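Local coordinates for protein uncharacterized HTH-type transcriptional regulator YydK (Bacillus subtilis subsp. subtilis, PDB 3BWG) that probably binds DNA and regulates transcription as a GntR-type factor, pairing a winged helix-turn-helix domain with a UTRA domain, at residues Glu15-Ile18 with Gln22-Gln25; Leu5-Ile10 with Leu50-Gln55; Val31-Met36 with Val41-Ile46; His163-Arg166 with Lys172-Phe175; Ser79-Gln84 with Ser176-His181. All coordinates share one frame; numbering follows the deposited sequence.

Contact 1. Residues Glu15-Ile18 with Gln22-Gln25; sequences ETYI and QLQQ
Ile18 O and Leu23 N are joined by a hydrogen bond of 2.9 Å. It is the one direct hydrogen bond across this contact. Gln22 N lies 3.1 Å from the same Ile18 O, but the angle is too poor for a bond. The packed part is this bond together with Leu23 set against Tyr17 and Ile18. Leu23 turns its side chain back toward the helix, and its CD1 meets Tyr17 CE1 at 3.9 Å. The methyl comes at the ring obliquely. Tyr17 has CG anti to its own nitrogen (chi1 176°), which swings the ring over to Leu23. The same Leu23 CD1 is 4.3 Å from Ile18 CG1, a looser touch. Ile18 is buried, and both it and Leu23 pack on Val69 of strand 66-69. The other side is more open. A water donates to Leu23 O at 2.8 Å and more weakly to Ile18 O, so it bridges the two carbonyls. CB of Gln22 points away from the helix, and the residue is exposed. Its backbone has positive phi (48°), which turns the chain out of helix 6-20. Such a helix end, with bonds back into the last turn, is a Schellman motif.

Contact 2. Residues Leu5-Ile10 with Leu50-Gln55; sequences LKYQQI and LELLEQ
Leu52 reaches across from helix 43-55 and sets one methyl, CD2, against the ring of Tyr7 on helix 6-20. CD2 lies 4.0 Å from Tyr7 CE2 and 4.1 Å from Tyr7 CD2. It meets the CD2-CE2 bond of the ring obliquely. The two side chains cross at about a right angle. Tyr7 holds CG between its backbone nitrogen and carbonyl carbon (chi1 79°), the crowded position on a helix. This torsion brings the ring over to Leu52. In Leu52 CG is anti to the nitrogen (chi1 -175°), and CB points toward the neighbouring helix. The same Leu52 CD2 also stands 4.3 Å from Gln8 CA, so the methyl sits in the corner formed by the Tyr7 ring and the backbone at Gln8. The Gln8 amide leads away, and its OE1 takes a weak hydrogen bond from Met4 N. Nearby, Tyr7 O is hydrogen-bonded to Ser49 OG, and Leu52 also packs on Ala11. The two helices belong to the GntR-type helix-turn-helix domain, which probably binds DNA. No hydrogen bond or charge pair links segments 5-10 and 50-55. Their contact rests on van der Waals packing of one leucine methyl, and directional hold between the helices comes from Ser49 next door.

Contact 3. Residues Val31-Met36 with Val41-Ile46; sequences VLETLM and VSKSTI
Met36, a selenomethionine, runs along the turn and the start of helix 43-55, and each side-chain atom has a partner there. CB lies 3.7 Å from Val41 O. CG sits over the turn, 3.7 Å from Ser42 O and 3.8 Å from Ile46 CG1. SE rests on CA and CB of Lys43, 3.7 Å from the CA. The chain then bends at chi3 (-106°), and CE ends 3.6 Å from Lys43 CE. These residues lie in the predicted helix-turn-helix motif. Helix 32-39 is its first helix and helix 43-55 its second, which in this family is the recognition helix. A backbone hydrogen bond from Val41 N to Met36 O closes the turn between them. Ile46 fills the angle between the helices. Its CG2 lies 3.5 Å from Leu32 CD2, the two side chains passing in opposite directions, while its CD1 packs on Leu35 CB. Replacing Ile46 with an alanine would probably open a gap between Leu32, Leu35 and Met36 and weaken the hold between the two helices. On the exposed side Glu33 OE1 and Lys43 NZ are 4.0 Å apart, beyond a salt bridge. A water joins them, donating to the carboxylate oxygen and accepting from the ammonium group.

Contact 4. Residues His163-Arg166 with Lys172-Phe175; sequences HYIR and KIGF
The CA atoms of Arg166 and Lys172 come nearest, 6.2 Å apart, where Ile165 and Arg166 in the last turn of helix 161-167 face Ile173 at the start of strand 173-184. No backbone hydrogen bond joins the two segments, so side chains make the contact. Ile165 and Ile173 both point toward the opposite segment, and they cross at about a right angle. Ile173 reaches out with CD1, which is 3.8 Å from Ile165 CG2. It has CG1 anti to the carbonyl carbon (chi1 -56°) and an extended chi2 (-173°), and this carries CD1 out to the helix. The same methyl of Ile173 lies 3.8 Å from Arg166 CG, so it sits in the notch formed by the isoleucine branch and the arginine's aliphatic stem. Arg166 then bends at chi3 and folds back along its own helix, where one face of its guanidinium has His163 CA against it, off-centre. A serine in place of Ile173 would probably leave Ile165 CG2 and Arg166 CG without their apolar partner and open a gap between helix and strand. Ile165 and Ile173 also share Phe216 of strand 215-224. Farther along the strand, Phe175 stacks on His209 of strand 200-210 and meets Phe60 of the second subunit.

Contact 5. Residues Ser79-Gln84 with Ser176-His181; sequences SLLSNQ and SDLFLH
Strand 173-184 is, within this chain, the last strand at one end of the six-stranded antiparallel sheet in the UTRA domain. Here the chain that follows strand 78-79 lies against it, mainly through leucines. Leu178 is the centre. Its CD2 lies 3.6 Å from Leu80 O, 4.1 Å from Leu80 CG and 4.2 Å from Leu81 CD2. One methyl thus touches a backbone oxygen and two side chains. Leu80 and Leu178 slide past each other in opposite directions. Leu80 has CG anti to its backbone nitrogen (chi1 -178°), which directs its branches toward Leu178 and Leu180. Its CD2 reaches Leu180 CD2 at 4.4 Å, a looser touch. Leu178 and Leu180 are two residues apart on the strand, so both point to the same side, and Leu80 can meet both. All four leucines are buried.

Along the strand's edge turned from strand 200-210, the sheet continues. Residues Ser176 to Leu180 pair antiparallel with a strand of the second subunit, so the sheet runs on across the dimer interface. Asp177 points away from the 79-84 segment and forms a salt bridge with Arg70 of the second subunit. Phe179 makes a cation-pi contact with Arg74 of the second subunit.

The 79-84 segment is braced by its own bonds. Ser79 OG donates to Leu81 O at 2.7 Å. Gln84 NE2 bonds Ser82 O at 3.0 Å, with a bent N-H...O angle of 132° and from above the carbonyl plane. Leu80 also packs on Phe230 and Leu81 on Val232, both of strand 230-234.

How the contacts relate
Contacts 1, 2 and 3 lie in the probable DNA-binding domain, and contact 4 lies in the UTRA domain, as does the 176-181 segment of contact 5. Contact 2 shares helix 6-20 with contact 1 and helix 43-55 with contact 3, and touches both: Leu53 packs on Glu15, Ile10 on Ile46. Contact 2 is a surface contact, contact 5 is buried, and the rest are partly buried. Contacts 1 and 3 each add a backbone hydrogen bond and a bridging water to apolar packing, while contacts 2, 4 and 5 have no hydrogen bond across them. Contacts 4 and 5 follow one another along strand 173-184, and both reach the second subunit, as does Gln25 of contact 1.

Contact 1. Residues Glu15-Ile18 with Gln22-Gln25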
# COMPACT_ATOMS: atom_id res chain seq x y z
N GLU B 15 6.78 20.60 6.03
CA GLU B 15 7.14 19.31 6.64
C GLU B 15 7.92 19.45 7.93
O GLU B 15 7.56 18.83 8.91
CB GLU B 15 7.96 18.48 5.66
CG GLU B 15 7.11 17.58 4.78
CD GLU B 15 7.81 17.19 3.50
OE1 GLU B 15 8.78 17.88 3.08
OE2 GLU B 15 7.38 16.17 2.89
N THR B 16 9.00 20.26 7.92
CA THR B 16 9.79 20.59 9.12
C THR B 16 8.95 21.17 10.27
O THR B 16 9.12 20.78 11.44
CB THR B 16 10.92 21.63 8.80
OG1 THR B 16 11.82 21.08 7.84
CG2 THR B 16 11.71 22.04 10.07
N TYR B 17 8.08 22.11 9.92
CA TYR B 17 7.12 22.64 10.87
C TYR B 17 6.25 21.54 11.53
O TYR B 17 5.99 21.58 12.73
CB TYR B 17 6.24 23.70 10.19
CG TYR B 17 5.15 24.24 11.08
CD1 TYR B 17 3.92 23.56 11.20
CD2 TYR B 17 5.36 25.41 11.85
CE1 TYR B 17 2.91 24.04 12.04
CE2 TYR B 17 4.35 25.91 12.68
CZ TYR B 17 3.13 25.21 12.77
OH TYR B 17 2.14 25.69 13.59
N ILE B 18 5.81 20.57 10.71
CA ILE B 18 5.00 19.42 11.15
C ILE B 18 5.76 18.55 12.17
O ILE B 18 5.24 18.26 13.27
CB ILE B 18 4.51 18.59 9.90
CG1 ILE B 18 3.30 19.25 9.22
CG2 ILE B 18 4.17 17.15 10.28
CD1 ILE B 18 2.94 18.66 7.82
N GLN B 22 5.58 18.41 16.32
CA GLN B 22 5.13 17.03 16.55
C GLN B 22 3.65 16.83 16.21
O GLN B 22 2.94 16.17 16.97
CB GLN B 22 5.38 16.59 18.00
CG GLN B 22 6.83 16.48 18.43
CD GLN B 22 6.95 16.04 19.88
OE1 GLN B 22 6.76 14.85 20.20
NE2 GLN B 22 7.23 16.99 20.77
N LEU B 23 3.19 17.41 15.12
CA LEU B 23 1.79 17.28 14.71
C LEU B 23 1.44 15.84 14.29
O LEU B 23 2.22 15.18 13.62
CB LEU B 23 1.43 18.27 13.60
CG LEU B 23 1.58 19.77 13.90
CD1 LEU B 23 1.13 20.60 12.71
CD2 LEU B 23 0.81 20.17 15.18
N GLN B 24 0.28 15.36 14.72
CA GLN B 24 -0.17 14.03 14.30
C GLN B 24 -1.32 14.15 13.32
O GLN B 24 -1.86 15.23 13.12
CB GLN B 24 -0.52 13.13 15.48
CG GLN B 24 -1.56 13.68 16.45
CD GLN B 24 -1.89 12.67 17.59
OE1 GLN B 24 -1.45 11.51 17.57
NE2 GLN B 24 -2.67 13.14 18.58
N GLN B 25 -1.68 13.02 12.71
CA GLN B 25 -2.78 12.95 11.77
C GLN B 25 -4.06 13.63 12.27
O GLN B 25 -4.48 13.37 13.39
CB GLN B 25 -3.05 11.49 11.46
CG GLN B 25 -4.10 11.24 10.42
CD GLN B 25 -4.25 9.78 10.22
OE1 GLN B 25 -4.93 9.10 11.01
NE2 GLN B 25 -3.56 9.25 9.24
O HOH W 1 5.02 14.91 13.61

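Contact 2. Residues Leu5-Ile10 with Leu50-Gln55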
# COMPACT_ATOMS: atom_id res chain seq x y z
N LEU B 5 11.95 24.39 -7.18
CA LEU B 5 11.53 25.79 -7.28
C LEU B 5 11.11 26.30 -5.89
O LEU B 5 11.36 25.62 -4.89
CB LEU B 5 10.41 25.96 -8.33
CG LEU B 5 10.64 25.56 -9.81
CD1 LEU B 5 12.08 25.78 -10.32
CD2 LEU B 5 10.19 24.13 -10.12
N LYS B 6 10.50 27.49 -5.82
CA LYS B 6 10.08 28.09 -4.54
C LYS B 6 8.99 27.26 -3.82
O LYS B 6 8.95 27.20 -2.59
CB LYS B 6 9.59 29.53 -4.74
CG LYS B 6 9.29 30.30 -3.46
CD LYS B 6 10.53 30.49 -2.60
CE LYS B 6 10.54 31.83 -1.88
NZ LYS B 6 11.95 32.26 -1.66
N TYR B 7 8.12 26.64 -4.61
CA TYR B 7 7.08 25.79 -4.07
C TYR B 7 7.67 24.50 -3.44
O TYR B 7 7.06 23.93 -2.53
CB TYR B 7 5.99 25.53 -5.13
CG TYR B 7 6.32 24.48 -6.16
CD1 TYR B 7 6.92 24.82 -7.39
CD2 TYR B 7 6.01 23.15 -5.93
CE1 TYR B 7 7.23 23.82 -8.34
CE2 TYR B 7 6.31 22.16 -6.85
CZ TYR B 7 6.92 22.48 -8.05
OH TYR B 7 7.19 21.46 -8.94
N GLN B 8 8.86 24.08 -3.89
CA GLN B 8 9.59 22.94 -3.27
C GLN B 8 10.22 23.31 -1.93
O GLN B 8 10.14 22.53 -0.98
CB GLN B 8 10.66 22.35 -4.21
CG GLN B 8 11.51 21.16 -3.62
CD GLN B 8 12.95 21.54 -3.14
OE1 GLN B 8 13.76 22.10 -3.89
NE2 GLN B 8 13.27 21.17 -1.89
N GLN B 9 10.88 24.47 -1.84
CA GLN B 9 11.47 24.91 -0.57
C GLN B 9 10.40 25.10 0.53
O GLN B 9 10.59 24.66 1.67
CB GLN B 9 12.36 26.17 -0.75
CG GLN B 9 12.97 26.77 0.56
CD GLN B 9 13.79 25.77 1.44
OE1 GLN B 9 14.25 24.72 0.97
NE2 GLN B 9 13.95 26.11 2.71
N ILE B 10 9.28 25.73 0.16
CA ILE B 10 8.17 25.98 1.07
C ILE B 10 7.58 24.64 1.57
O ILE B 10 7.37 24.45 2.77
CB ILE B 10 7.03 26.82 0.41
CG1 ILE B 10 7.51 28.18 -0.17
CG2 ILE B 10 5.82 26.95 1.36
CD1 ILE B 10 8.24 29.07 0.77
N LEU B 50 0.98 23.24 -1.40
CA LEU B 50 -0.03 22.38 -0.84
C LEU B 50 -0.30 21.18 -1.74
O LEU B 50 -0.50 20.09 -1.21
CB LEU B 50 -1.29 23.17 -0.46
CG LEU B 50 -1.05 24.26 0.61
CD1 LEU B 50 -2.30 25.10 0.80
CD2 LEU B 50 -0.58 23.68 1.93
N GLU B 51 -0.29 21.34 -3.09
CA GLU B 51 -0.53 20.15 -3.97
C GLU B 51 0.57 19.12 -3.82
O GLU B 51 0.29 17.93 -3.64
CB GLU B 51 -0.65 20.47 -5.46
CG GLU B 51 -1.06 21.88 -5.83
CD GLU B 51 -2.56 22.12 -5.76
OE1 GLU B 51 -3.14 22.57 -6.80
OE2 GLU B 51 -3.15 21.89 -4.66
N LEU B 52 1.82 19.58 -3.91
CA LEU B 52 2.97 18.70 -3.71
C LEU B 52 2.83 17.84 -2.45
O LEU B 52 2.94 16.62 -2.53
CB LEU B 52 4.27 19.51 -3.65
CG LEU B 52 5.61 18.77 -3.56
CD1 LEU B 52 5.72 17.67 -4.63
CD2 LEU B 52 6.75 19.77 -3.69
N LEU B 53 2.61 18.49 -1.31
CA LEU B 53 2.44 17.83 -0.01
C LEU B 53 1.32 16.79 0.01
O LEU B 53 1.44 15.73 0.65
CB LEU B 53 2.13 18.89 1.04
CG LEU B 53 3.18 19.36 2.04
CD1 LEU B 53 4.59 18.81 1.80
CD2 LEU B 53 3.12 20.85 2.09
N GLU B 54 0.22 17.14 -0.66
CA GLU B 54 -0.98 16.32 -0.67
C GLU B 54 -0.70 15.03 -1.45
O GLU B 54 -0.98 13.95 -0.95
CB GLU B 54 -2.14 17.11 -1.28
CG GLU B 54 -3.42 16.32 -1.40
CD GLU B 54 -4.67 17.15 -1.09
OE1 GLU B 54 -4.60 18.40 -1.28
OE2 GLU B 54 -5.71 16.55 -0.67
N GLN B 55 -0.14 15.16 -2.66
CA GLN B 55 0.25 13.99 -3.45
C GLN B 55 1.39 13.20 -2.77
O GLN B 55 1.54 12.00 -3.00
CB GLN B 55 0.58 14.39 -4.90
CG GLN B 55 1.89 15.12 -5.08
CD GLN B 55 1.89 16.04 -6.30
OE1 GLN B 55 0.85 16.30 -6.91
NE2 GLN B 55 3.08 16.54 -6.66

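Contact 3. Residues Val31-Met36 with Val41-Ile46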
# COMPACT_ATOMS: atom_id res chain seq x y z
N VAL B 31 -3.75 28.36 8.22
CA VAL B 31 -4.63 28.69 7.11
C VAL B 31 -3.86 29.37 5.96
O VAL B 31 -2.79 29.92 6.18
CB VAL B 31 -5.87 29.48 7.63
CG1 VAL B 31 -5.56 30.99 7.83
CG2 VAL B 31 -7.06 29.28 6.74
N LEU B 32 -4.38 29.31 4.73
CA LEU B 32 -3.68 29.87 3.56
C LEU B 32 -2.97 31.22 3.82
O LEU B 32 -1.77 31.36 3.56
CB LEU B 32 -4.64 30.04 2.38
CG LEU B 32 -4.25 29.48 1.00
CD1 LEU B 32 -5.41 29.61 -0.01
CD2 LEU B 32 -3.00 30.08 0.41
N GLU B 33 -3.72 32.20 4.32
CA GLU B 33 -3.20 33.54 4.52
C GLU B 33 -2.05 33.58 5.53
O GLU B 33 -1.19 34.45 5.44
CB GLU B 33 -4.32 34.50 4.94
CG GLU B 33 -5.17 35.06 3.75
CD GLU B 33 -4.56 36.30 3.04
OE1 GLU B 33 -5.11 36.70 1.97
OE2 GLU B 33 -3.56 36.89 3.52
N THR B 34 -2.03 32.64 6.48
CA THR B 34 -0.93 32.54 7.48
C THR B 34 0.36 32.04 6.83
O THR B 34 1.45 32.55 7.09
CB THR B 34 -1.34 31.66 8.65
OG1 THR B 34 -2.55 32.18 9.21
CG2 THR B 34 -0.25 31.64 9.75
N LEU B 35 0.21 31.06 5.96
CA LEU B 35 1.32 30.50 5.20
C LEU B 35 1.90 31.51 4.23
O LEU B 35 3.12 31.67 4.16
CB LEU B 35 0.88 29.23 4.46
CG LEU B 35 0.38 28.09 5.36
CD1 LEU B 35 -0.26 26.95 4.51
CD2 LEU B 35 1.51 27.61 6.31
N MSE B 36 1.03 32.20 3.48
CA MSE B 36 1.48 33.28 2.62
C MSE B 36 2.31 34.26 3.41
O MSE B 36 3.42 34.57 3.02
CB MSE B 36 0.30 34.03 2.01
CG MSE B 36 -0.37 33.25 0.91
SE MSE B 36 -2.03 34.17 0.49
CE MSE B 36 -3.35 33.05 1.26
N VAL B 41 4.96 34.93 0.21
CA VAL B 41 4.81 34.41 -1.14
C VAL B 41 3.36 34.59 -1.62
O VAL B 41 2.47 34.94 -0.84
CB VAL B 41 5.25 32.88 -1.27
CG1 VAL B 41 6.79 32.74 -1.38
CG2 VAL B 41 4.71 32.04 -0.15
N SER B 42 3.15 34.34 -2.90
CA SER B 42 1.80 34.41 -3.43
C SER B 42 0.83 33.36 -2.89
O SER B 42 1.24 32.33 -2.32
CB SER B 42 1.82 34.34 -4.95
OG SER B 42 0.85 35.25 -5.43
N LYS B 43 -0.47 33.62 -3.07
CA LYS B 43 -1.50 32.63 -2.85
C LYS B 43 -1.22 31.44 -3.75
O LYS B 43 -1.33 30.30 -3.32
CB LYS B 43 -2.90 33.21 -3.13
CG LYS B 43 -4.08 32.21 -3.06
CD LYS B 43 -5.44 32.93 -2.91
CE LYS B 43 -5.64 33.43 -1.45
NZ LYS B 43 -6.32 34.77 -1.35
N SER B 44 -0.84 31.72 -4.99
CA SER B 44 -0.57 30.69 -6.00
C SER B 44 0.67 29.84 -5.65
O SER B 44 0.73 28.65 -5.96
CB SER B 44 -0.38 31.35 -7.37
OG SER B 44 0.35 30.49 -8.22
N THR B 45 1.67 30.46 -5.03
CA THR B 45 2.88 29.76 -4.61
C THR B 45 2.52 28.81 -3.49
O THR B 45 2.91 27.63 -3.51
CB THR B 45 4.01 30.77 -4.22
OG1 THR B 45 4.39 31.50 -5.38
CG2 THR B 45 5.25 30.04 -3.69
N ILE B 46 1.72 29.27 -2.52
CA ILE B 46 1.28 28.39 -1.44
C ILE B 46 0.40 27.24 -1.96
O ILE B 46 0.55 26.10 -1.54
CB ILE B 46 0.58 29.15 -0.27
CG1 ILE B 46 1.57 30.05 0.48
CG2 ILE B 46 -0.04 28.17 0.72
CD1 ILE B 46 2.75 29.28 1.21
O HOH W 2 -4.48 37.09 -0.46

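Contact 4. Residues His163-Arg166 with Lys172-Phe175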
# COMPACT_ATOMS: atom_id res chain seq x y z
N HIS B 163 18.96 4.28 -5.74
CA HIS B 163 19.72 5.51 -5.81
C HIS B 163 20.64 5.59 -7.02
O HIS B 163 20.64 6.61 -7.67
CB HIS B 163 20.51 5.83 -4.52
CG HIS B 163 21.19 7.17 -4.58
ND1 HIS B 163 20.52 8.35 -4.32
CD2 HIS B 163 22.45 7.52 -4.95
CE1 HIS B 163 21.35 9.36 -4.49
NE2 HIS B 163 22.52 8.89 -4.88
N TYR B 164 21.41 4.53 -7.31
CA TYR B 164 22.33 4.52 -8.46
C TYR B 164 21.55 4.59 -9.77
O TYR B 164 21.95 5.25 -10.73
CB TYR B 164 23.24 3.28 -8.41
CG TYR B 164 23.86 2.86 -9.73
CD1 TYR B 164 24.92 3.60 -10.33
CD2 TYR B 164 23.40 1.69 -10.39
CE1 TYR B 164 25.48 3.19 -11.59
CE2 TYR B 164 23.94 1.28 -11.63
CZ TYR B 164 24.98 2.02 -12.23
OH TYR B 164 25.51 1.53 -13.44
N ILE B 165 20.44 3.87 -9.79
CA ILE B 165 19.60 3.75 -10.96
C ILE B 165 19.10 5.11 -11.38
O ILE B 165 19.17 5.44 -12.56
CB ILE B 165 18.47 2.74 -10.71
CG1 ILE B 165 19.12 1.36 -10.58
CG2 ILE B 165 17.40 2.80 -11.84
CD1 ILE B 165 18.16 0.21 -10.45
N ARG B 166 18.63 5.90 -10.40
CA ARG B 166 18.06 7.22 -10.63
C ARG B 166 19.21 8.17 -10.94
O ARG B 166 19.25 8.78 -12.00
CB ARG B 166 17.29 7.74 -9.40
CG ARG B 166 15.98 7.00 -9.01
CD ARG B 166 15.35 7.62 -7.70
NE ARG B 166 15.66 6.91 -6.43
CZ ARG B 166 16.38 7.39 -5.39
NH1 ARG B 166 16.92 8.62 -5.43
NH2 ARG B 166 16.58 6.64 -4.31
N LYS B 172 14.19 6.61 -14.88
CA LYS B 172 13.03 7.13 -14.19
C LYS B 172 12.19 5.93 -13.76
O LYS B 172 11.61 5.21 -14.58
CB LYS B 172 12.25 8.10 -15.10
CG LYS B 172 13.13 9.17 -15.77
CD LYS B 172 13.63 10.21 -14.73
CE LYS B 172 15.01 10.78 -15.13
NZ LYS B 172 15.05 11.41 -16.49
N ILE B 173 12.16 5.72 -12.45
CA ILE B 173 11.51 4.60 -11.81
C ILE B 173 10.01 4.89 -11.66
O ILE B 173 9.62 5.92 -11.13
CB ILE B 173 12.20 4.29 -10.46
CG1 ILE B 173 13.71 4.03 -10.70
CG2 ILE B 173 11.44 3.16 -9.67
CD1 ILE B 173 14.57 3.52 -9.48
N GLY B 174 9.16 4.00 -12.16
CA GLY B 174 7.72 4.26 -12.16
C GLY B 174 7.02 3.29 -11.22
O GLY B 174 7.48 3.07 -10.10
N PHE B 175 5.93 2.70 -11.70
CA PHE B 175 5.06 1.92 -10.84
C PHE B 175 5.67 0.56 -10.50
O PHE B 175 6.59 0.07 -11.18
CB PHE B 175 3.68 1.79 -11.48
CG PHE B 175 3.69 1.10 -12.83
CD1 PHE B 175 3.50 -0.27 -12.93
CD2 PHE B 175 3.84 1.85 -14.01
CE1 PHE B 175 3.47 -0.90 -14.18
CE2 PHE B 175 3.82 1.22 -15.27
CZ PHE B 175 3.66 -0.15 -15.36

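Contact 5. Residues Ser79-Gln84 with Ser176-His181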
# COMPACT_ATOMS: atom_id res chain seq x y z
N SER B 79 7.77 1.79 5.46
CA SER B 79 6.87 2.09 4.39
C SER B 79 6.87 0.94 3.36
O SER B 79 7.87 0.64 2.71
CB SER B 79 7.25 3.43 3.76
OG SER B 79 6.45 3.59 2.61
N LEU B 80 5.76 0.24 3.27
CA LEU B 80 5.71 -0.91 2.38
C LEU B 80 5.95 -0.49 0.93
O LEU B 80 6.68 -1.17 0.19
CB LEU B 80 4.37 -1.61 2.55
CG LEU B 80 4.09 -2.88 1.75
CD1 LEU B 80 4.92 -4.07 2.18
CD2 LEU B 80 2.62 -3.15 1.88
N LEU B 81 5.37 0.64 0.52
CA LEU B 81 5.55 1.19 -0.82
C LEU B 81 6.71 2.20 -0.84
O LEU B 81 6.71 3.14 -0.06
CB LEU B 81 4.23 1.82 -1.34
CG LEU B 81 2.97 0.90 -1.33
CD1 LEU B 81 1.72 1.58 -1.89
CD2 LEU B 81 3.20 -0.42 -2.10
N SER B 82 7.67 2.00 -1.74
CA SER B 82 8.90 2.80 -1.77
C SER B 82 8.62 4.18 -2.33
O SER B 82 7.94 4.30 -3.36
CB SER B 82 9.97 2.13 -2.66
OG SER B 82 9.95 0.72 -2.52
N ASN B 83 9.15 5.21 -1.67
CA ASN B 83 9.25 6.56 -2.24
C ASN B 83 7.90 7.21 -2.57
O ASN B 83 7.63 7.51 -3.75
CB ASN B 83 10.14 6.55 -3.51
CG ASN B 83 11.64 6.47 -3.20
OD1 ASN B 83 12.12 5.51 -2.59
ND2 ASN B 83 12.39 7.48 -3.64
N GLN B 84 7.08 7.43 -1.55
CA GLN B 84 5.73 7.99 -1.73
C GLN B 84 5.24 8.88 -0.58
O GLN B 84 6.04 9.52 0.11
CB GLN B 84 4.71 6.87 -1.96
CG GLN B 84 4.74 6.28 -3.35
CD GLN B 84 4.24 4.87 -3.35
OE1 GLN B 84 3.13 4.60 -2.88
NE2 GLN B 84 5.05 3.94 -3.87
N SER B 176 5.15 -0.03 -9.42
CA SER B 176 5.55 -1.35 -9.00
C SER B 176 4.33 -2.15 -8.51
O SER B 176 3.38 -1.60 -7.97
CB SER B 176 6.57 -1.27 -7.83
OG SER B 176 6.07 -0.38 -6.87
N ASP B 177 4.41 -3.46 -8.67
CA ASP B 177 3.47 -4.42 -8.11
C ASP B 177 4.11 -5.25 -7.00
O ASP B 177 5.18 -5.81 -7.21
CB ASP B 177 2.97 -5.31 -9.26
CG ASP B 177 2.33 -4.47 -10.40
OD1 ASP B 177 1.60 -3.48 -10.11
OD2 ASP B 177 2.59 -4.77 -11.58
N LEU B 178 3.47 -5.35 -5.83
CA LEU B 178 3.95 -6.22 -4.73
C LEU B 178 2.96 -7.32 -4.44
O LEU B 178 1.74 -7.03 -4.37
CB LEU B 178 4.23 -5.44 -3.43
CG LEU B 178 5.49 -4.58 -3.26
CD1 LEU B 178 5.60 -3.51 -4.41
CD2 LEU B 178 5.59 -3.92 -1.88
N PHE B 179 3.47 -8.56 -4.34
CA PHE B 179 2.76 -9.77 -4.02
C PHE B 179 3.27 -10.28 -2.67
O PHE B 179 4.48 -10.48 -2.48
CB PHE B 179 2.93 -10.80 -5.15
CG PHE B 179 2.48 -10.25 -6.51
CD1 PHE B 179 1.14 -10.20 -6.82
CD2 PHE B 179 3.41 -9.73 -7.41
CE1 PHE B 179 0.70 -9.66 -8.05
CE2 PHE B 179 3.02 -9.17 -8.61
CZ PHE B 179 1.65 -9.15 -8.95
N LEU B 180 2.35 -10.36 -1.70
CA LEU B 180 2.65 -10.67 -0.29
C LEU B 180 2.13 -12.03 0.11
O LEU B 180 0.98 -12.37 -0.17
CB LEU B 180 2.04 -9.60 0.63
CG LEU B 180 2.71 -8.23 0.80
CD1 LEU B 180 2.57 -7.32 -0.41
CD2 LEU B 180 2.11 -7.54 1.98
N HIS B 181 2.99 -12.81 0.77
CA HIS B 181 2.69 -14.17 1.19
C HIS B 181 3.18 -14.27 2.64
O HIS B 181 4.17 -13.66 3.01
CB HIS B 181 3.40 -15.23 0.31
CG HIS B 181 3.26 -14.99 -1.18
ND1 HIS B 181 4.15 -14.22 -1.89
CD2 HIS B 181 2.36 -15.46 -2.08
CE1 HIS B 181 3.79 -14.18 -3.17
NE2 HIS B 181 2.70 -14.91 -3.31